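Local structure of hypothetical protein SO2946 (Shewanella oneidensis, 2A5Z) at residues H87-A101 with Q233-D247. The protein is of unknown function but binds magnesium and, with a jelly-roll fold resembling carbohydrate-binding modules, may recognise sugars. Numbering follows the deposited sequence.
With MG (magnesium ion), chain F.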
loop_
_atom_site.group_PDB
_atom_site.type_symbol
_atom_site.label_atom_id
_atom_site.label_comp_id
_atom_site.label_asym_id
_atom_site.label_seq_id
_atom_site.Cartn_x
_atom_site.Cartn_y
_atom_site.Cartn_z
ATOM N N HIS C 87 9.133 17.466 -11.364
ATOM C CA HIS C 87 7.861 16.810 -11.113
ATOM C C HIS C 87 7.975 15.308 -11.380
ATOM O O HIS C 87 7.789 14.845 -12.504
ATOM C CB HIS C 87 6.745 17.487 -11.928
ATOM C CG HIS C 87 6.522 18.915 -11.533
ATOM N ND1 HIS C 87 5.802 19.271 -10.411
ATOM C CD2 HIS C 87 6.983 20.071 -12.068
ATOM C CE1 HIS C 87 5.797 20.587 -10.293
ATOM N NE2 HIS C 87 6.510 21.098 -11.284
ATOM N N PHE C 88 8.306 14.568 -10.326
ATOM C CA PHE C 88 8.573 13.135 -10.406
ATOM C C PHE C 88 7.257 12.386 -10.274
ATOM O O PHE C 88 6.616 12.474 -9.244
ATOM C CB PHE C 88 9.507 12.738 -9.258
ATOM C CG PHE C 88 9.745 11.256 -9.129
ATOM C CD1 PHE C 88 10.606 10.593 -10.001
ATOM C CD2 PHE C 88 9.140 10.527 -8.112
ATOM C CE1 PHE C 88 10.839 9.226 -9.874
ATOM C CE2 PHE C 88 9.368 9.153 -7.976
ATOM C CZ PHE C 88 10.219 8.504 -8.861
ATOM N N GLY C 89 6.873 11.648 -11.311
ATOM C CA GLY C 89 5.634 10.890 -11.302
ATOM C C GLY C 89 4.451 11.809 -11.522
ATOM O O GLY C 89 4.032 12.509 -10.620
ATOM N N VAL C 90 3.923 11.823 -12.734
ATOM C CA VAL C 90 2.810 12.701 -13.088
ATOM C C VAL C 90 1.731 11.856 -13.754
ATOM O O VAL C 90 2.031 11.089 -14.668
ATOM C CB VAL C 90 3.258 13.824 -14.069
ATOM C CG1 VAL C 90 2.052 14.672 -14.539
ATOM C CG2 VAL C 90 4.338 14.718 -13.432
ATOM N N GLN C 91 0.490 11.998 -13.287
ATOM C CA GLN C 91 -0.652 11.306 -13.875
ATOM C C GLN C 91 -1.484 12.275 -14.723
ATOM O O GLN C 91 -2.241 13.084 -14.171
ATOM C CB GLN C 91 -1.522 10.668 -12.774
ATOM C CG GLN C 91 -2.785 9.966 -13.270
ATOM C CD GLN C 91 -2.491 8.775 -14.149
ATOM O OE1 GLN C 91 -2.463 8.889 -15.375
ATOM N NE2 GLN C 91 -2.252 7.629 -13.536
ATOM N N PRO C 92 -1.323 12.213 -16.064
ATOM C CA PRO C 92 -2.179 12.977 -16.966
ATOM C C PRO C 92 -3.518 12.271 -17.133
ATOM O O PRO C 92 -3.588 11.031 -17.065
ATOM C CB PRO C 92 -1.404 12.974 -18.290
ATOM C CG PRO C 92 -0.078 12.337 -17.985
ATOM C CD PRO C 92 -0.325 11.446 -16.819
ATOM N N ILE C 93 -4.570 13.056 -17.353
ATOM C CA ILE C 93 -5.939 12.540 -17.323
ATOM C C ILE C 93 -6.715 13.074 -18.534
ATOM O O ILE C 93 -6.642 14.262 -18.854
ATOM C CB ILE C 93 -6.637 12.899 -15.963
ATOM C CG1 ILE C 93 -5.849 12.306 -14.783
ATOM C CG2 ILE C 93 -8.085 12.410 -15.918
ATOM C CD1 ILE C 93 -6.026 13.048 -13.456
ATOM N N VAL C 94 -7.432 12.184 -19.220
ATOM C CA VAL C 94 -8.168 12.545 -20.434
ATOM C C VAL C 94 -9.622 12.053 -20.354
ATOM O O VAL C 94 -9.905 10.977 -19.811
ATOM C CB VAL C 94 -7.424 12.043 -21.716
ATOM C CG1 VAL C 94 -8.271 12.189 -22.971
ATOM C CG2 VAL C 94 -6.121 12.795 -21.902
ATOM N N SER C 95 -10.540 12.870 -20.868
ATOM C CA SER C 95 -11.965 12.560 -20.864
ATOM C C SER C 95 -12.307 11.332 -21.713
ATOM O O SER C 95 -11.527 10.912 -22.567
ATOM C CB SER C 95 -12.764 13.763 -21.362
ATOM O OG SER C 95 -12.558 13.982 -22.747
ATOM N N SER C 96 -13.484 10.767 -21.459
ATOM C CA SER C 96 -13.994 9.633 -22.218
ATOM C C SER C 96 -15.310 10.016 -22.891
ATOM O O SER C 96 -15.680 11.199 -22.947
ATOM C CB SER C 96 -14.213 8.447 -21.283
ATOM O OG SER C 96 -15.209 8.761 -20.327
ATOM N N THR C 97 -16.017 9.009 -23.396
ATOM C CA THR C 97 -17.309 9.212 -24.040
ATOM C C THR C 97 -18.466 9.159 -23.040
ATOM O O THR C 97 -19.628 9.113 -23.436
ATOM C CB THR C 97 -17.539 8.183 -25.167
ATOM O OG1 THR C 97 -17.438 6.861 -24.629
ATOM C CG2 THR C 97 -16.494 8.359 -26.265
ATOM N N THR C 98 -18.140 9.154 -21.748
ATOM C CA THR C 98 -19.139 9.202 -20.679
ATOM C C THR C 98 -19.071 10.558 -19.990
ATOM O O THR C 98 -18.004 10.976 -19.540
ATOM C CB THR C 98 -18.917 8.082 -19.620
ATOM O OG1 THR C 98 -18.869 6.801 -20.270
ATOM C CG2 THR C 98 -20.030 8.076 -18.567
ATOM N N ALA C 99 -20.215 11.237 -19.910
ATOM C CA ALA C 99 -20.313 12.527 -19.236
ATOM C C ALA C 99 -20.075 12.365 -17.741
ATOM O O ALA C 99 -20.494 11.371 -17.134
ATOM C CB ALA C 99 -21.674 13.169 -19.495
ATOM N N ASN C 100 -19.392 13.345 -17.159
ATOM C CA ASN C 100 -19.067 13.373 -15.725
ATOM C C ASN C 100 -17.972 12.400 -15.266
ATOM O O ASN C 100 -17.706 12.288 -14.064
ATOM C CB ASN C 100 -20.326 13.263 -14.848
ATOM C CG ASN C 100 -21.254 14.454 -15.007
ATOM O OD1 ASN C 100 -20.830 15.549 -15.386
ATOM N ND2 ASN C 100 -22.528 14.249 -14.699
ATOM N N ALA C 101 -17.323 11.728 -16.218
ATOM C CA ALA C 101 -16.152 10.896 -15.909
ATOM C C ALA C 101 -15.149 11.739 -15.128
ATOM O O ALA C 101 -14.951 12.927 -15.430
ATOM C CB ALA C 101 -15.523 10.366 -17.178
ATOM N N GLN C 233 -12.600 16.475 -13.725
ATOM C CA GLN C 233 -13.822 15.927 -14.303
ATOM C C GLN C 233 -14.140 16.551 -15.657
ATOM O O GLN C 233 -13.841 17.729 -15.900
ATOM C CB GLN C 233 -14.991 16.212 -13.361
ATOM C CG GLN C 233 -16.284 15.465 -13.683
ATOM C CD GLN C 233 -17.278 15.557 -12.555
ATOM O OE1 GLN C 233 -17.407 16.602 -11.922
ATOM N NE2 GLN C 233 -17.975 14.462 -12.280
ATOM N N CYS C 234 -14.763 15.759 -16.525
ATOM C CA CYS C 234 -15.283 16.265 -17.791
ATOM C C CYS C 234 -16.805 16.264 -17.743
ATOM O O CYS C 234 -17.414 15.234 -17.471
ATOM C CB CYS C 234 -14.782 15.431 -18.966
ATOM S SG CYS C 234 -15.269 16.122 -20.570
ATOM N N LYS C 235 -17.407 17.423 -17.998
ATOM C CA LYS C 235 -18.856 17.593 -17.902
ATOM C C LYS C 235 -19.614 17.086 -19.124
ATOM O O LYS C 235 -20.837 16.947 -19.076
ATOM C CB LYS C 235 -19.210 19.058 -17.670
ATOM C CG LYS C 235 -18.885 19.567 -16.272
ATOM C CD LYS C 235 -19.446 20.969 -16.053
ATOM C CE LYS C 235 -18.600 22.014 -16.761
ATOM N NZ LYS C 235 -19.210 23.367 -16.642
ATOM N N THR C 236 -18.895 16.828 -20.215
ATOM C CA THR C 236 -19.518 16.377 -21.459
ATOM C C THR C 236 -19.118 14.945 -21.817
ATOM O O THR C 236 -18.193 14.363 -21.222
ATOM C CB THR C 236 -19.194 17.310 -22.652
ATOM O OG1 THR C 236 -17.812 17.173 -23.013
ATOM C CG2 THR C 236 -19.513 18.771 -22.318
ATOM N N ALA C 237 -19.821 14.392 -22.801
ATOM C CA ALA C 237 -19.599 13.032 -23.247
ATOM C C ALA C 237 -18.669 12.977 -24.462
ATOM O O ALA C 237 -18.801 12.089 -25.306
ATOM C CB ALA C 237 -20.939 12.358 -23.553
ATOM N N THR C 238 -17.725 13.915 -24.559
ATOM C CA THR C 238 -16.752 13.849 -25.654
ATOM C C THR C 238 -15.351 13.469 -25.153
ATOM O O THR C 238 -14.835 14.063 -24.203
ATOM C CB THR C 238 -16.754 15.111 -26.595
ATOM O OG1 THR C 238 -15.602 15.926 -26.358
ATOM C CG2 THR C 238 -18.034 15.932 -26.449
ATOM N N ALA C 239 -14.767 12.453 -25.782
ATOM C CA ALA C 239 -13.459 11.931 -25.380
ATOM C C ALA C 239 -12.319 12.772 -25.948
ATOM O O ALA C 239 -12.516 13.520 -26.897
ATOM C CB ALA C 239 -13.312 10.482 -25.817
ATOM N N GLY C 240 -11.133 12.644 -25.354
ATOM C CA GLY C 240 -9.937 13.298 -25.874
ATOM C C GLY C 240 -9.657 14.678 -25.299
ATOM O O GLY C 240 -8.654 15.305 -25.649
ATOM N N ILE C 241 -10.545 15.156 -24.430
ATOM C CA ILE C 241 -10.330 16.426 -23.750
ATOM C C ILE C 241 -9.397 16.190 -22.570
ATOM O O ILE C 241 -9.701 15.377 -21.691
ATOM C CB ILE C 241 -11.652 17.055 -23.235
ATOM C CG1 ILE C 241 -12.633 17.287 -24.381
ATOM C CG2 ILE C 241 -11.364 18.361 -22.469
ATOM C CD1 ILE C 241 -14.006 17.763 -23.925
ATOM N N SER C 242 -8.264 16.895 -22.562
ATOM C CA SER C 242 -7.327 16.826 -21.439
ATOM C C SER C 242 -7.927 17.485 -20.203
ATOM O O SER C 242 -8.565 18.547 -20.297
ATOM C CB SER C 242 -5.990 17.493 -21.779
ATOM O OG SER C 242 -5.261 16.751 -22.743
ATOM N N LEU C 243 -7.746 16.835 -19.058
ATOM C CA LEU C 243 -8.118 17.407 -17.762
ATOM C C LEU C 243 -6.838 17.816 -17.041
ATOM O O LEU C 243 -5.770 17.859 -17.655
ATOM C CB LEU C 243 -8.957 16.405 -16.944
ATOM C CG LEU C 243 -10.220 15.862 -17.650
ATOM C CD1 LEU C 243 -11.051 14.993 -16.717
ATOM C CD2 LEU C 243 -11.078 16.982 -18.241
ATOM N N ILE C 244 -6.921 18.110 -15.750
ATOM C CA ILE C 244 -5.742 18.570 -15.027
ATOM C C ILE C 244 -4.858 17.377 -14.592
ATOM O O ILE C 244 -5.357 16.393 -14.057
ATOM C CB ILE C 244 -6.149 19.562 -13.889
ATOM C CG1 ILE C 244 -6.544 20.917 -14.526
ATOM C CG2 ILE C 244 -5.042 19.711 -12.839
ATOM C CD1 ILE C 244 -7.005 22.014 -13.559
ATOM N N SER C 245 -3.558 17.461 -14.872
ATOM C CA SER C 245 -2.596 16.422 -14.489
ATOM C C SER C 245 -2.189 16.583 -13.035
ATOM O O SER C 245 -2.156 17.694 -12.526
ATOM C CB SER C 245 -1.351 16.483 -15.377
ATOM O OG SER C 245 -1.698 16.383 -16.748
ATOM N N ILE C 246 -1.876 15.478 -12.363
ATOM C CA ILE C 246 -1.443 15.544 -10.955
ATOM C C ILE C 246 -0.067 14.899 -10.731
ATOM O O ILE C 246 0.202 13.777 -11.185
ATOM C CB ILE C 246 -2.528 15.027 -9.956
ATOM C CG1 ILE C 246 -2.074 15.219 -8.490
ATOM C CG2 ILE C 246 -2.957 13.581 -10.292
ATOM C CD1 ILE C 246 -3.205 15.204 -7.467
ATOM N N ASP C 247 0.789 15.659 -10.047
ATOM C CA ASP C 247 2.136 15.251 -9.672
ATOM C C ASP C 247 2.116 14.687 -8.243
ATOM O O ASP C 247 2.654 13.625 -7.977
ATOM C CB ASP C 247 3.061 16.484 -9.748
ATOM C CG ASP C 247 4.475 16.227 -9.224
ATOM O OD1 ASP C 247 4.943 15.080 -9.264
ATOM O OD2 ASP C 247 5.145 17.192 -8.786
HETATM MG MG MG F . 4.633 13.043 -8.610
HETATM O O HOH W 1 -3.866 15.867 -17.916
HETATM O O HOH W 2 -22.154 17.336 -16.796
#
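Ser95 OG is gripped by two backbone groups of 233-247: it donates to Thr238 O at 2.7 Å, in the carbonyl plane and on a lone pair, and accepts from Ile241 N at 2.9 Å. With chi1 at 70°, OG is tucked over its own main chain and turned to the 238-241 bend; Ser95 N also donates to Ile241 O (2.8 Å), so Ile241 is held through both its N and its O. CB of the same serine rests against Cys234 SG. Antiparallel pairing is discontinuous: Gln91 and Ile246 form a hydrogen-bonded pair, then the register slips by one residue before Val94 meets Ser242. A water at the slip accepts from Ile93 N, donates to Leu243 O and is also hydrogen-bonded to Ser245 OG. At the far end, the extended Gln233 side chain sends NE2 to Asn100 O, 2.8 Å away. Near the metal, Asp247 divides its carboxylate: OD1 binds magnesium at 2.2 Å, whereas OD2 takes the His87 ND1 bond of 2.7 Å from above the carboxylate plane, the imidazole and carboxylate planes being 77° apart. Arg259 of a second subunit forms a salt bridge with OD2, and Asp204 holds His87 NE2. Carbonyls of Phe88, Gly89 and Asp247, with Asp54 O and OD1, complete six-coordinate magnesium where both segments turn a corner in the jelly-roll fold.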